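L-amino acid deaminase (Proteus vulgaris, PDB 5I39) probably catalyses the FAD-dependent oxidative deamination of L-amino acids, as a membrane-bound flavoprotein oxidoreductase. Local coordinates at residues Gln261-Gly275 with Glu287-Val301. Residues are numbered along the deposited sequence; the frame is centred on the assembly and turned at random. Where two conformers were deposited one is given.
Sequences QSQQLISGSPTAPGG and EQADGTYATSPRVIV. With FAD (flavin-adenine dinucleotide), chain B; EDO (1,2-ethanediol), chain K.
Gln264 N meets Thr295 O at 2.8 Å; the hydrogen bond is bent at the hydrogen (138°), though the nitrogen lies almost in line with the Thr295 C=O. The return bond, from Thr295 N, comes from above the Gln264 carbonyl plane. This pair joins strand 257-266 to the antiparallel strand 293-295 in the mixed sheet of this FAD-dependent oxidoreductase. Beside it one water donates to both Gln264 OE1 and Thr295 OG1; Gln264 NE2 turns to Gln343 and Leu321, and Thr295 OG1 to Phe284. At the next hydrogen-bonded pair the bonds are nearly straight: Ile266 N to Tyr293 O and Tyr293 N to Ile266 O are both 2.9 Å. Tyr293 CG sits beside the backbone N (chi1 -80°), sending the ring along the loop that follows Ile266. There its OH accepts the backbone N-H of Gly274, and the methyl of Ala272 lies obliquely against the ring, Ala272 CB 3.6 Å from Tyr293 CZ. Gly268 CA lies at the ring edge, and Glu287 CA is over one face near the rim; outside the pair, Phe335 adds an edge-to-face contact. Leu265, paired with Ala294, directs CD1 across the Gln288 side chain, 3.6 Å from Thr292 OG1. That hydroxyl donates to the syn lone pair of Asp290 OD1, which also takes Thr292 N in an Asx turn. Nearer the flavin the paired backbones diverge, and side chains make the contact. Gln261, part of the FAD pocket, is extended, CG anti to N (chi1 -174°); its NE2 reaches Val299 O through a weak bond and lies 3.5 Å from FAD C6.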
ATOM      1  N   GLN A 261       8.543 -10.245  -3.585  1.00 13.47           N
ATOM      2  CA  GLN A 261       8.475  -9.599  -4.890  1.00 13.59           C
ATOM      3  C   GLN A 261       9.677  -8.683  -5.067  1.00 12.59           C
ATOM      4  O   GLN A 261      10.085  -8.001  -4.123  1.00 12.81           O
ATOM      5  CB  GLN A 261       7.162  -8.820  -4.990  1.00 14.45           C
ATOM      6  CG  GLN A 261       6.855  -8.191  -6.334  1.00 15.76           C
ATOM      7  CD  GLN A 261       5.386  -7.807  -6.448  1.00 16.67           C
ATOM      8  OE1 GLN A 261       4.517  -8.669  -6.497  1.00 18.35           O
ATOM      9  NE2 GLN A 261       5.100  -6.518  -6.465  1.00 16.88           N
ATOM     10  N   SER A 262      10.247  -8.707  -6.274  1.00 12.53           N
ATOM     11  CA  SER A 262      11.382  -7.852  -6.624  0.60 12.54           C
ATOM     12  C   SER A 262      10.909  -6.587  -7.329  1.00 11.66           C
ATOM     13  O   SER A 262       9.835  -6.565  -7.938  1.00 11.83           O
ATOM     14  CB  SER A 262      12.373  -8.604  -7.514  0.60 13.72           C
ATOM     15  OG  SER A 262      13.074  -9.586  -6.773  0.60 15.74           O
ATOM     16  N   GLN A 263      11.724  -5.539  -7.230  1.00 10.91           N
ATOM     17  CA  GLN A 263      11.433  -4.232  -7.813  1.00 10.44           C
ATOM     18  C   GLN A 263      12.702  -3.611  -8.358  1.00 10.55           C
ATOM     19  O   GLN A 263      13.795  -3.846  -7.833  1.00 11.25           O
ATOM     20  CB  GLN A 263      10.856  -3.292  -6.757  1.00 10.53           C
ATOM     21  CG  GLN A 263       9.539  -3.726  -6.149  1.00 10.96           C
ATOM     22  CD  GLN A 263       8.411  -3.842  -7.156  1.00 11.36           C
ATOM     23  OE1 GLN A 263       8.410  -3.214  -8.216  1.00 12.35           O
ATOM     24  NE2 GLN A 263       7.445  -4.651  -6.831  1.00 10.84           N
ATOM     25  N   GLN A 264      12.542  -2.810  -9.405  1.00 10.14           N
ATOM     26  CA  GLN A 264      13.640  -2.088 -10.035  1.00 10.35           C
ATOM     27  C   GLN A 264      13.223  -0.651 -10.297  1.00  9.97           C
ATOM     28  O   GLN A 264      12.032  -0.352 -10.426  1.00  9.84           O
ATOM     29  CB  GLN A 264      14.023  -2.748 -11.356  1.00 11.31           C
ATOM     30  CG  GLN A 264      14.485  -4.185 -11.208  1.00 12.31           C
ATOM     31  CD  GLN A 264      14.518  -4.924 -12.529  1.00 13.51           C
ATOM     32  OE1 GLN A 264      13.517  -4.979 -13.241  1.00 14.33           O
ATOM     33  NE2 GLN A 264      15.659  -5.515 -12.853  1.00 14.84           N
ATOM     34  N   LEU A 265      14.209   0.236 -10.360  1.00 10.21           N
ATOM     35  CA  LEU A 265      13.989   1.633 -10.697  1.00 10.30           C
ATOM     36  C   LEU A 265      15.032   2.018 -11.730  1.00 10.55           C
ATOM     37  O   LEU A 265      16.225   1.813 -11.501  1.00 11.51           O
ATOM     38  CB  LEU A 265      14.106   2.525  -9.458  1.00 11.08           C
ATOM     39  CG  LEU A 265      13.850   4.025  -9.675  1.00 11.73           C
ATOM     40  CD1 LEU A 265      12.410   4.285 -10.084  1.00 11.84           C
ATOM     41  CD2 LEU A 265      14.193   4.828  -8.430  1.00 12.94           C
ATOM     42  N   ILE A 266      14.581   2.559 -12.860  1.00 10.52           N
ATOM     43  CA  ILE A 266      15.473   2.983 -13.938  1.00 10.87           C
ATOM     44  C   ILE A 266      15.268   4.457 -14.256  1.00 11.14           C
ATOM     45  O   ILE A 266      14.212   5.032 -13.973  1.00 11.17           O
ATOM     46  CB  ILE A 266      15.312   2.109 -15.210  1.00 11.35           C
ATOM     47  CG1 ILE A 266      13.925   2.274 -15.853  1.00 11.84           C
ATOM     48  CG2 ILE A 266      15.600   0.650 -14.866  1.00 12.02           C
ATOM     49  CD1 ILE A 266      13.769   1.567 -17.184  1.00 12.37           C
ATOM     50  N   SER A 267      16.287   5.067 -14.851  1.00 12.01           N
ATOM     51  CA  SER A 267      16.201   6.463 -15.249  1.00 13.27           C
ATOM     52  C   SER A 267      15.259   6.626 -16.437  1.00 13.69           C
ATOM     53  O   SER A 267      14.945   5.666 -17.151  1.00 13.68           O
ATOM     54  CB  SER A 267      17.583   7.040 -15.564  1.00 14.13           C
ATOM     55  OG  SER A 267      18.190   6.391 -16.666  1.00 15.31           O
ATOM     56  N   GLY A 268      14.802   7.858 -16.616  1.00 15.17           N
ATOM     57  CA  GLY A 268      13.806   8.188 -17.617  1.00 16.08           C
ATOM     58  C   GLY A 268      14.361   8.378 -19.010  1.00 15.82           C
ATOM     59  O   GLY A 268      15.530   8.110 -19.287  1.00 16.26           O
ATOM     60  N   SER A 269      13.495   8.862 -19.887  1.00 15.61           N
ATOM     61  CA  SER A 269      13.832   9.066 -21.284  1.00 17.31           C
ATOM     62  C   SER A 269      12.867  10.092 -21.882  1.00 18.23           C
ATOM     63  O   SER A 269      11.673  10.035 -21.572  1.00 17.82           O
ATOM     64  CB  SER A 269      13.715   7.731 -22.018  1.00 18.89           C
ATOM     65  OG  SER A 269      13.563   7.903 -23.409  1.00 19.57           O
ATOM     66  N   PRO A 270      13.358  11.016 -22.748  1.00 19.08           N
ATOM     67  CA  PRO A 270      12.441  11.970 -23.381  0.70 19.31           C
ATOM     68  C   PRO A 270      11.397  11.329 -24.312  1.00 18.31           C
ATOM     69  O   PRO A 270      10.377  11.955 -24.596  1.00 20.13           O
ATOM     70  CB  PRO A 270      13.379  12.902 -24.161  0.70 20.27           C
ATOM     71  CG  PRO A 270      14.618  12.115 -24.386  0.70 20.31           C
ATOM     72  CD  PRO A 270      14.745  11.181 -23.221  0.70 19.80           C
ATOM     73  N   THR A 271      11.651  10.101 -24.769  1.00 16.64           N
ATOM     74  CA  THR A 271      10.733   9.377 -25.657  1.00 15.94           C
ATOM     75  C   THR A 271       9.953   8.237 -24.983  1.00 14.85           C
ATOM     76  O   THR A 271       9.198   7.533 -25.654  1.00 14.63           O
ATOM     77  CB  THR A 271      11.490   8.808 -26.875  1.00 16.72           C
ATOM     78  OG1 THR A 271      12.538   7.942 -26.428  1.00 17.88           O
ATOM     79  CG2 THR A 271      12.078   9.931 -27.725  1.00 17.32           C
ATOM     80  N   ALA A 272      10.123   8.056 -23.673  1.00 13.94           N
ATOM     81  CA  ALA A 272       9.337   7.069 -22.926  1.00 14.30           C
ATOM     82  C   ALA A 272       7.850   7.447 -22.974  1.00 14.30           C
ATOM     83  O   ALA A 272       7.518   8.629 -23.073  1.00 14.46           O
ATOM     84  CB  ALA A 272       9.818   6.980 -21.488  1.00 14.75           C
ATOM     85  N   PRO A 273       6.949   6.446 -22.914  1.00 14.20           N
ATOM     86  CA  PRO A 273       5.533   6.735 -23.162  1.00 14.58           C
ATOM     87  C   PRO A 273       4.748   7.320 -21.987  1.00 13.19           C
ATOM     88  O   PRO A 273       3.606   7.731 -22.180  1.00 14.66           O
ATOM     89  CB  PRO A 273       4.968   5.364 -23.532  1.00 15.77           C
ATOM     90  CG  PRO A 273       5.799   4.409 -22.759  1.00 16.14           C
ATOM     91  CD  PRO A 273       7.179   5.004 -22.699  1.00 15.21           C
ATOM     92  N   GLY A 274       5.333   7.349 -20.788  1.00 12.09           N
ATOM     93  CA  GLY A 274       4.594   7.751 -19.599  1.00 11.04           C
ATOM     94  C   GLY A 274       3.649   6.667 -19.134  1.00 10.09           C
ATOM     95  O   GLY A 274       3.552   5.595 -19.735  1.00 10.38           O
ATOM     96  N   GLY A 275       2.953   6.960 -18.045  1.00  9.78           N
ATOM     97  CA  GLY A 275       1.871   6.119 -17.575  1.00  9.04           C
ATOM     98  C   GLY A 275       2.301   4.836 -16.896  1.00  8.68           C
ATOM     99  O   GLY A 275       3.453   4.669 -16.485  1.00  8.95           O
ATOM    100  N   GLU A 287       5.692   5.231 -14.619  1.00  8.41           N
ATOM    101  CA  GLU A 287       6.436   6.476 -14.483  1.00  8.80           C
ATOM    102  C   GLU A 287       6.237   7.067 -13.091  1.00  8.65           C
ATOM    103  O   GLU A 287       5.109   7.207 -12.621  1.00  8.77           O
ATOM    104  CB  GLU A 287       6.008   7.495 -15.531  1.00  9.89           C
ATOM    105  CG  GLU A 287       6.976   8.668 -15.599  1.00 11.36           C
ATOM    106  CD  GLU A 287       6.568   9.757 -16.561  1.00 12.93           C
ATOM    107  OE1 GLU A 287       5.400   9.787 -16.992  1.00 13.70           O
ATOM    108  OE2 GLU A 287       7.433  10.602 -16.866  1.00 14.63           O
ATOM    109  N   GLN A 288       7.350   7.417 -12.453  1.00  8.55           N
ATOM    110  CA  GLN A 288       7.343   8.109 -11.168  1.00  8.53           C
ATOM    111  C   GLN A 288       7.170   9.613 -11.367  1.00  9.04           C
ATOM    112  O   GLN A 288       7.263  10.121 -12.483  1.00  9.37           O
ATOM    113  CB  GLN A 288       8.646   7.833 -10.420  1.00  8.92           C
ATOM    114  CG  GLN A 288       8.880   6.368 -10.116  1.00  9.33           C
ATOM    115  CD  GLN A 288       9.540   6.170  -8.765  1.00  9.56           C
ATOM    116  OE1 GLN A 288      10.624   6.691  -8.492  1.00 12.10           O
ATOM    117  NE2 GLN A 288       8.891   5.440  -7.909  1.00  8.59           N
ATOM    118  N   ALA A 289       6.936  10.328 -10.271  1.00  9.21           N
ATOM    119  CA  ALA A 289       6.645  11.760 -10.337  1.00  9.92           C
ATOM    120  C   ALA A 289       7.814  12.591 -10.868  1.00 10.52           C
ATOM    121  O   ALA A 289       7.600  13.679 -11.398  1.00 12.25           O
ATOM    122  CB  ALA A 289       6.200  12.272  -8.975  1.00 10.35           C
ATOM    123  N   ASP A 290       9.034  12.066 -10.735  1.00 10.53           N
ATOM    124  CA  ASP A 290      10.241  12.725 -11.250  1.00 11.51           C
ATOM    125  C   ASP A 290      10.695  12.241 -12.632  1.00 11.68           C
ATOM    126  O   ASP A 290      11.770  12.618 -13.082  1.00 12.96           O
ATOM    127  CB  ASP A 290      11.392  12.586 -10.235  1.00 12.07           C
ATOM    128  CG  ASP A 290      11.869  11.149 -10.054  1.00 12.18           C
ATOM    129  OD1 ASP A 290      11.237  10.215 -10.596  1.00 11.59           O
ATOM    130  OD2 ASP A 290      12.884  10.958  -9.354  1.00 13.40           O
ATOM    131  N   GLY A 291       9.902  11.395 -13.290  1.00 10.86           N
ATOM    132  CA  GLY A 291      10.240  10.893 -14.623  1.00 10.93           C
ATOM    133  C   GLY A 291      11.108   9.649 -14.663  1.00 10.85           C
ATOM    134  O   GLY A 291      11.397   9.150 -15.745  1.00 11.53           O
ATOM    135  N   THR A 292      11.535   9.141 -13.508  1.00 10.36           N
ATOM    136  CA  THR A 292      12.131   7.807 -13.438  1.00 10.51           C
ATOM    137  C   THR A 292      11.012   6.779 -13.629  1.00  9.72           C
ATOM    138  O   THR A 292       9.827   7.127 -13.593  1.00 10.28           O
ATOM    139  CB  THR A 292      12.876   7.572 -12.108  1.00 10.61           C
ATOM    140  OG1 THR A 292      11.974   7.713 -11.005  1.00 10.74           O
ATOM    141  CG2 THR A 292      14.039   8.556 -11.952  1.00 11.21           C
ATOM    142  N   TYR A 293      11.388   5.521 -13.842  1.00  9.78           N
ATOM    143  CA  TYR A 293      10.424   4.446 -14.076  1.00  9.76           C
ATOM    144  C   TYR A 293      10.644   3.263 -13.154  1.00  9.37           C
ATOM    145  O   TYR A 293      11.732   2.675 -13.124  1.00 10.39           O
ATOM    146  CB  TYR A 293      10.477   3.964 -15.528  1.00 10.15           C
ATOM    147  CG  TYR A 293       9.735   4.864 -16.482  1.00 10.25           C
ATOM    148  CD1 TYR A 293      10.293   6.065 -16.911  1.00 10.46           C
ATOM    149  CD2 TYR A 293       8.465   4.524 -16.951  1.00 10.22           C
ATOM    150  CE1 TYR A 293       9.614   6.903 -17.782  1.00 10.77           C
ATOM    151  CE2 TYR A 293       7.777   5.353 -17.824  1.00 10.48           C
ATOM    152  CZ  TYR A 293       8.354   6.541 -18.236  1.00 10.53           C
ATOM    153  OH  TYR A 293       7.668   7.360 -19.100  1.00 11.17           O
ATOM    154  N   ALA A 294       9.591   2.911 -12.426  1.00  9.10           N
ATOM    155  CA  ALA A 294       9.533   1.665 -11.691  1.00  9.03           C
ATOM    156  C   ALA A 294       9.228   0.534 -12.667  1.00  9.13           C
ATOM    157  O   ALA A 294       8.430   0.698 -13.584  1.00  9.26           O
ATOM    158  CB  ALA A 294       8.460   1.746 -10.623  1.00  8.93           C
ATOM    159  N   THR A 295       9.874  -0.607 -12.468  1.00  9.79           N
ATOM    160  CA  THR A 295       9.630  -1.796 -13.287  1.00 10.79           C
ATOM    161  C   THR A 295      10.020  -3.043 -12.503  1.00 12.19           C
ATOM    162  O   THR A 295      10.713  -2.956 -11.502  1.00 12.34           O
ATOM    163  CB  THR A 295      10.406  -1.733 -14.629  1.00 10.87           C
ATOM    164  OG1 THR A 295      10.130  -2.898 -15.418  1.00 11.78           O
ATOM    165  CG2 THR A 295      11.913  -1.623 -14.408  1.00 11.29           C
ATOM    166  N   SER A 296       9.589  -4.201 -12.984  1.00 14.15           N
ATOM    167  CA  SER A 296       9.923  -5.486 -12.359  1.00 15.05           C
ATOM    168  C   SER A 296       9.452  -6.622 -13.256  1.00 15.80           C
ATOM    169  O   SER A 296       8.496  -6.437 -13.995  1.00 14.34           O
ATOM    170  CB  SER A 296       9.241  -5.599 -10.993  1.00 15.94           C
ATOM    171  OG  SER A 296       9.227  -6.927 -10.505  1.00 16.71           O
ATOM    172  N   PRO A 297      10.105  -7.804 -13.189  1.00 16.77           N
ATOM    173  CA  PRO A 297       9.579  -8.953 -13.948  1.00 17.37           C
ATOM    174  C   PRO A 297       8.196  -9.451 -13.497  1.00 18.60           C
ATOM    175  O   PRO A 297       7.514 -10.113 -14.274  1.00 18.34           O
ATOM    176  CB  PRO A 297      10.637 -10.041 -13.724  1.00 18.04           C
ATOM    177  CG  PRO A 297      11.378  -9.626 -12.502  1.00 17.57           C
ATOM    178  CD  PRO A 297      11.381  -8.129 -12.525  1.00 16.02           C
ATOM    179  N   ARG A 298       7.806  -9.153 -12.258  1.00 18.13           N
ATOM    180  CA  ARG A 298       6.478  -9.503 -11.747  1.00 18.91           C
ATOM    181  C   ARG A 298       6.091  -8.532 -10.630  1.00 22.07           C
ATOM    182  O   ARG A 298       6.824  -8.392  -9.648  1.00 18.59           O
ATOM    183  CB  ARG A 298       6.473 -10.941 -11.226  1.00 17.09           C
ATOM    184  CG  ARG A 298       5.088 -11.482 -10.911  1.00 13.75           C
ATOM    185  CD  ARG A 298       5.141 -12.848 -10.240  1.00 27.14           C
ATOM    186  NE  ARG A 298       5.553 -13.917 -11.155  1.00 33.38           N
ATOM    187  CZ  ARG A 298       4.739 -14.671 -11.904  1.00 40.25           C
ATOM    188  NH1 ARG A 298       3.414 -14.507 -11.889  1.00 42.94           N
ATOM    189  NH2 ARG A 298       5.264 -15.611 -12.689  1.00 43.00           N
ATOM    190  N   VAL A 299       4.940  -7.874 -10.786  1.00 21.96           N
ATOM    191  CA  VAL A 299       4.469  -6.849  -9.828  1.00 23.65           C
ATOM    192  C   VAL A 299       3.189  -7.202  -9.057  1.00 23.46           C
ATOM    193  O   VAL A 299       2.801  -6.448  -8.159  1.00 22.17           O
ATOM    194  CB  VAL A 299       4.293  -5.458 -10.493  1.00 24.49           C
ATOM    195  CG1 VAL A 299       5.634  -4.927 -10.969  1.00 24.68           C
ATOM    196  CG2 VAL A 299       3.286  -5.488 -11.640  1.00 23.51           C
ATOM    197  N   ILE A 300       2.539  -8.315  -9.391  1.00 23.79           N
ATOM    198  CA  ILE A 300       1.350  -8.785  -8.664  1.00 23.87           C
ATOM    199  C   ILE A 300       1.545 -10.277  -8.353  1.00 27.08           C
ATOM    200  O   ILE A 300       1.656 -11.092  -9.271  1.00 29.13           O
ATOM    201  CB  ILE A 300       0.036  -8.526  -9.460  1.00 18.95           C
ATOM    202  CG1 ILE A 300      -0.166  -7.015  -9.703  1.00 12.91           C
ATOM    203  CG2 ILE A 300      -1.170  -9.100  -8.714  1.00 21.18           C
ATOM    204  CD1 ILE A 300      -1.294  -6.654 -10.632  1.00  8.10           C
ATOM    205  N   VAL A 301       1.610 -10.619  -7.064  1.00 27.82           N
ATOM    206  CA  VAL A 301       1.765 -12.026  -6.631  1.00 30.28           C
ATOM    207  C   VAL A 301       0.511 -12.854  -6.928  1.00 30.92           C
ATOM    208  O   VAL A 301      -0.613 -12.357  -6.839  1.00 31.41           O
ATOM    209  CB  VAL A 301       2.147 -12.187  -5.129  1.00 31.99           C
ATOM    210  CG1 VAL A 301       3.525 -11.611  -4.851  1.00 33.09           C
ATOM    211  CG2 VAL A 301       1.105 -11.592  -4.191  1.00 32.81           C
TER
HETATM  212  PA  FAD B 501       4.889  -2.132   6.893  1.00  8.44           P
HETATM  213  O1A FAD B 501       5.848  -3.312   6.696  1.00  9.40           O
HETATM  214  O2A FAD B 501       5.165  -0.947   5.987  1.00  8.55           O
HETATM  215  O5B FAD B 501       4.952  -1.562   8.376  1.00  8.65           O
HETATM  216  C5B FAD B 501       4.798  -2.380   9.527  1.00  9.00           C
HETATM  217  C4B FAD B 501       5.739  -1.801  10.567  1.00  9.26           C
HETATM  218  O4B FAD B 501       5.515  -2.477  11.821  1.00  9.35           O
HETATM  219  C3B FAD B 501       7.207  -2.021  10.198  1.00  9.27           C
HETATM  220  O3B FAD B 501       7.861  -0.761  10.050  1.00  9.19           O
HETATM  221  C2B FAD B 501       7.727  -2.870  11.367  1.00  9.48           C
HETATM  222  O2B FAD B 501       9.102  -2.605  11.702  1.00  9.44           O
HETATM  223  C1B FAD B 501       6.759  -2.527  12.485  1.00  9.50           C
HETATM  224  N9A FAD B 501       6.626  -3.533  13.544  1.00  9.61           N
HETATM  225  C8A FAD B 501       6.384  -4.819  13.388  1.00  9.95           C
HETATM  226  N7A FAD B 501       6.260  -5.455  14.572  1.00 10.19           N
HETATM  227  C5A FAD B 501       6.442  -4.510  15.485  1.00  9.81           C
HETATM  228  C6A FAD B 501       6.458  -4.466  16.945  1.00  9.91           C
HETATM  229  N6A FAD B 501       6.257  -5.590  17.663  1.00 10.37           N
HETATM  230  N1A FAD B 501       6.670  -3.284  17.554  1.00  9.86           N
HETATM  231  C2A FAD B 501       6.849  -2.156  16.854  1.00  9.92           C
HETATM  232  N3A FAD B 501       6.872  -2.116  15.517  1.00  9.89           N
HETATM  233  C4A FAD B 501       6.669  -3.243  14.823  1.00  9.75           C
HETATM  234  N1  FAD B 501       0.528  -1.875  -2.448  1.00  9.02           N
HETATM  235  C2  FAD B 501      -0.101  -1.090  -3.328  1.00  8.86           C
HETATM  236  O2  FAD B 501      -1.164  -0.551  -2.972  1.00  8.78           O
HETATM  237  N3  FAD B 501       0.402  -0.893  -4.571  1.00  8.78           N
HETATM  238  C4  FAD B 501       1.520  -1.464  -5.031  1.00  8.97           C
HETATM  239  O4  FAD B 501       1.936  -1.229  -6.157  1.00  8.91           O
HETATM  240  C4X FAD B 501       2.262  -2.362  -4.135  1.00  9.35           C
HETATM  241  N5  FAD B 501       3.380  -3.040  -4.510  1.00  9.57           N
HETATM  242  C5X FAD B 501       4.103  -3.695  -3.596  1.00  9.73           C
HETATM  243  C6  FAD B 501       5.362  -4.214  -3.903  1.00  9.99           C
HETATM  244  C7  FAD B 501       6.154  -4.845  -2.947  1.00  9.97           C
HETATM  245  C7M FAD B 501       7.535  -5.350  -3.297  1.00 10.31           C
HETATM  246  C8  FAD B 501       5.650  -4.992  -1.574  1.00 10.07           C
HETATM  247  C8M FAD B 501       6.481  -5.635  -0.488  1.00 10.78           C
HETATM  248  C9  FAD B 501       4.382  -4.494  -1.270  1.00  9.78           C
HETATM  249  C9A FAD B 501       3.592  -3.860  -2.222  1.00  9.36           C
HETATM  250  N10 FAD B 501       2.319  -3.363  -1.914  1.00  9.06           N
HETATM  251  C10 FAD B 501       1.665  -2.504  -2.795  1.00  9.12           C
HETATM  252  C1' FAD B 501       1.729  -3.567  -0.606  1.00  8.82           C
HETATM  253  C2' FAD B 501       1.998  -2.471   0.363  1.00  8.75           C
HETATM  254  O2' FAD B 501       3.352  -2.054   0.224  1.00  8.78           O
HETATM  255  C3' FAD B 501       1.718  -3.026   1.756  1.00  8.58           C
HETATM  256  O3' FAD B 501       0.417  -3.669   1.815  1.00  8.36           O
HETATM  257  C4' FAD B 501       1.748  -1.969   2.835  1.00  8.46           C
HETATM  258  O4' FAD B 501       2.959  -1.197   2.737  1.00  8.40           O
HETATM  259  C5' FAD B 501       1.668  -2.631   4.199  1.00  8.42           C
HETATM  260  O5' FAD B 501       1.760  -1.581   5.163  1.00  8.18           O
HETATM  261  P   FAD B 501       1.949  -1.976   6.723  1.00  8.24           P
HETATM  262  O1P FAD B 501       1.947  -0.690   7.493  1.00  8.32           O
HETATM  263  O2P FAD B 501       0.981  -3.082   7.083  1.00  8.60           O
HETATM  264  O3P FAD B 501       3.396  -2.714   6.742  1.00  8.52           O
HETATM  265  C1  EDO K 510       1.377  -5.809  -4.892  1.00 23.28           C
HETATM  266  O1  EDO K 510       0.445  -4.742  -5.110  1.00 23.18           O
HETATM  267  C2  EDO K 510       0.695  -7.160  -5.098  1.00 23.87           C
HETATM  268  O2  EDO K 510       1.672  -8.207  -5.224  1.00 24.56           O
HETATM  269  O   HOH W   1       9.246  -9.835  -8.710  1.00 18.77           O
HETATM  270  O   HOH W   2      11.913  -5.128 -15.531  1.00 16.34           O
HETATM  271  O   HOH W   3      11.209  10.050 -18.334  1.00 13.26           O
HETATM  272  O   HOH W   4       2.862   9.113 -16.022  1.00 13.93           O